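Local coordinates for protein alpha-11 giardin (Giardia intestinalis, PDB 2II2) that belongs to the annexin family, binds calcium, and is probably involved in attachment of the parasite to the intestinal mucosa and in cytoskeletal reorganisation, at residues A[114-117]-A[123-126]. Residues are numbered along the deposited sequence; the frame is centred on the assembly and turned at random.
Sequences QAYK and DLLQ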
ATOM      1  N   GLN A 114       7.096 -15.568  -5.927  1.00 10.79           N
ATOM      2  CA  GLN A 114       8.068 -16.035  -6.905  1.00 11.46           C
ATOM      3  C   GLN A 114       9.207 -15.054  -7.062  1.00 11.41           C
ATOM      4  O   GLN A 114      10.375 -15.446  -7.070  1.00 13.46           O
ATOM      5  CB  GLN A 114       7.389 -16.291  -8.245  1.00 11.91           C
ATOM      6  CG  GLN A 114       6.454 -17.486  -8.202  1.00 13.11           C
ATOM      7  CD  GLN A 114       5.579 -17.609  -9.444  1.00 13.68           C
ATOM      8  OE1 GLN A 114       5.268 -16.624 -10.118  1.00 16.79           O
ATOM      9  NE2 GLN A 114       5.148 -18.828  -9.729  1.00 16.03           N
ATOM     10  N   ALA A 115       8.878 -13.771  -7.184  1.00 11.31           N
ATOM     11  CA  ALA A 115       9.884 -12.734  -7.345  1.00 11.34           C
ATOM     12  C   ALA A 115      10.746 -12.589  -6.113  1.00 11.37           C
ATOM     13  O   ALA A 115      11.956 -12.322  -6.219  1.00 12.57           O
ATOM     14  CB  ALA A 115       9.246 -11.408  -7.677  1.00 10.98           C
ATOM     15  N   TYR A 116      10.120 -12.713  -4.942  1.00 11.04           N
ATOM     16  CA  TYR A 116      10.839 -12.590  -3.697  1.00 11.50           C
ATOM     17  C   TYR A 116      11.860 -13.722  -3.538  1.00 12.41           C
ATOM     18  O   TYR A 116      12.988 -13.477  -3.108  1.00 13.33           O
ATOM     19  CB  TYR A 116       9.859 -12.551  -2.529  1.00 11.77           C
ATOM     20  CG  TYR A 116      10.499 -12.326  -1.198  1.00 10.87           C
ATOM     21  CD1 TYR A 116      10.607 -11.035  -0.655  1.00 11.84           C
ATOM     22  CD2 TYR A 116      10.986 -13.404  -0.462  1.00 12.04           C
ATOM     23  CE1 TYR A 116      11.202 -10.832   0.587  1.00 12.43           C
ATOM     24  CE2 TYR A 116      11.577 -13.210   0.767  1.00 11.86           C
ATOM     25  CZ  TYR A 116      11.675 -11.931   1.301  1.00 11.41           C
ATOM     26  OH  TYR A 116      12.232 -11.722   2.540  1.00 13.54           O
ATOM     27  N   LYS A 117      11.440 -14.944  -3.862  1.00 13.01           N
ATOM     28  CA  LYS A 117      12.331 -16.114  -3.833  1.00 14.78           C
ATOM     29  C   LYS A 117      13.474 -15.958  -4.841  1.00 15.69           C
ATOM     30  O   LYS A 117      14.615 -16.250  -4.519  1.00 17.14           O
ATOM     31  CB  LYS A 117      11.530 -17.399  -4.115  1.00 15.18           C
ATOM     32  CG  LYS A 117      12.340 -18.703  -4.229  1.00 17.24           C
ATOM     33  CD  LYS A 117      13.213 -18.978  -3.030  1.00 18.04           C
ATOM     34  CE  LYS A 117      13.785 -20.403  -3.096  1.00 19.36           C
ATOM     35  NZ  LYS A 117      12.856 -21.444  -2.572  1.00 21.00           N
ATOM     36  N   ASP A 123      12.175 -18.232   0.561  1.00 14.80           N
ATOM     37  CA  ASP A 123      10.723 -18.168   0.470  1.00 14.65           C
ATOM     38  C   ASP A 123      10.206 -17.067   1.383  1.00 13.61           C
ATOM     39  O   ASP A 123      10.603 -16.969   2.540  1.00 12.87           O
ATOM     40  CB  ASP A 123      10.087 -19.502   0.903  1.00 15.31           C
ATOM     41  CG  ASP A 123      10.448 -20.661  -0.016  1.00 18.41           C
ATOM     42  OD1 ASP A 123      10.715 -20.435  -1.210  1.00 20.48           O
ATOM     43  OD2 ASP A 123      10.444 -21.821   0.469  1.00 22.29           O
ATOM     44  N   LEU A 124       9.301 -16.255   0.858  1.00 12.52           N
ATOM     45  CA  LEU A 124       8.649 -15.213   1.637  1.00 11.71           C
ATOM     46  C   LEU A 124       8.030 -15.743   2.928  1.00 11.30           C
ATOM     47  O   LEU A 124       8.261 -15.191   4.010  1.00 10.73           O
ATOM     48  CB  LEU A 124       7.572 -14.551   0.759  1.00 12.31           C
ATOM     49  CG  LEU A 124       6.864 -13.380   1.462  1.00 12.62           C
ATOM     50  CD1 LEU A 124       7.819 -12.280   1.810  1.00 14.89           C
ATOM     51  CD2 LEU A 124       5.755 -12.810   0.568  1.00 13.16           C
ATOM     52  N   LEU A 125       7.257 -16.823   2.820  1.00 11.70           N
ATOM     53  CA  LEU A 125       6.615 -17.394   4.007  1.00 12.56           C
ATOM     54  C   LEU A 125       7.642 -17.832   5.043  1.00 12.12           C
ATOM     55  O   LEU A 125       7.428 -17.635   6.229  1.00 11.62           O
ATOM     56  CB  LEU A 125       5.690 -18.560   3.641  1.00 12.97           C
ATOM     57  CG  LEU A 125       4.942 -19.227   4.803  1.00 14.61           C
ATOM     58  CD1 LEU A 125       4.103 -18.257   5.609  1.00 14.79           C
ATOM     59  CD2 LEU A 125       4.085 -20.378   4.263  1.00 14.86           C
ATOM     60  N   GLN A 126       8.765 -18.391   4.600  1.00 12.21           N
ATOM     61  CA  GLN A 126       9.798 -18.829   5.551  1.00 12.69           C
ATOM     62  C   GLN A 126      10.452 -17.641   6.281  1.00 11.17           C
ATOM     63  O   GLN A 126      10.713 -17.689   7.490  1.00 11.16           O
ATOM     64  CB  GLN A 126      10.832 -19.705   4.846  1.00 13.56           C
ATOM     65  CG  GLN A 126      11.711 -20.517   5.785  1.00 14.86           C
ATOM     66  CD  GLN A 126      10.937 -21.430   6.723  1.00 17.51           C
ATOM     67  OE1 GLN A 126       9.831 -21.887   6.426  1.00 18.76           O
ATOM     68  NE2 GLN A 126      11.531 -21.716   7.864  1.00 19.52           N
TER
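K117 and D123 join the end of helix 106-120 to the start of helix 124-131 by an exposed salt bridge, in which K117 NZ donates a hydrogen bond of 2.7 Å to D123 OD1. The ammonium group lies well above the carboxylate plane, 37° out of it, and D123 OD2 is farther off, 3.9 Å from K117 NZ. Bends at chi2 and chi4 run the lysine chain alongside the aspartate, with K117 CD 3.4 Å from D123 OD1. D123 holds the N-cap position of its helix, yet its carboxylate makes no capping bond.

Beneath this charged pair the contact is buried and mostly apolar. L124 CD1 sits almost exactly over the centre of the Y116 ring, 3.7 Å from the centroid, in a CH-pi contact, while L124 CB packs against Y116 CD2 at 3.8 Å. With CG anti to the backbone N (chi1 -176°), Y116 reaches across to the second helix, where its hydroxyl is hydrogen-bonded to D127 OD2. Within the last turn of helix 106-120, T120 OG1 donates a hydrogen bond to Y116 O. Salt bridge, ring contact and hydroxyl bond together span a tight helix-turn-helix junction, a recurrent element of the all-helical annexin fold.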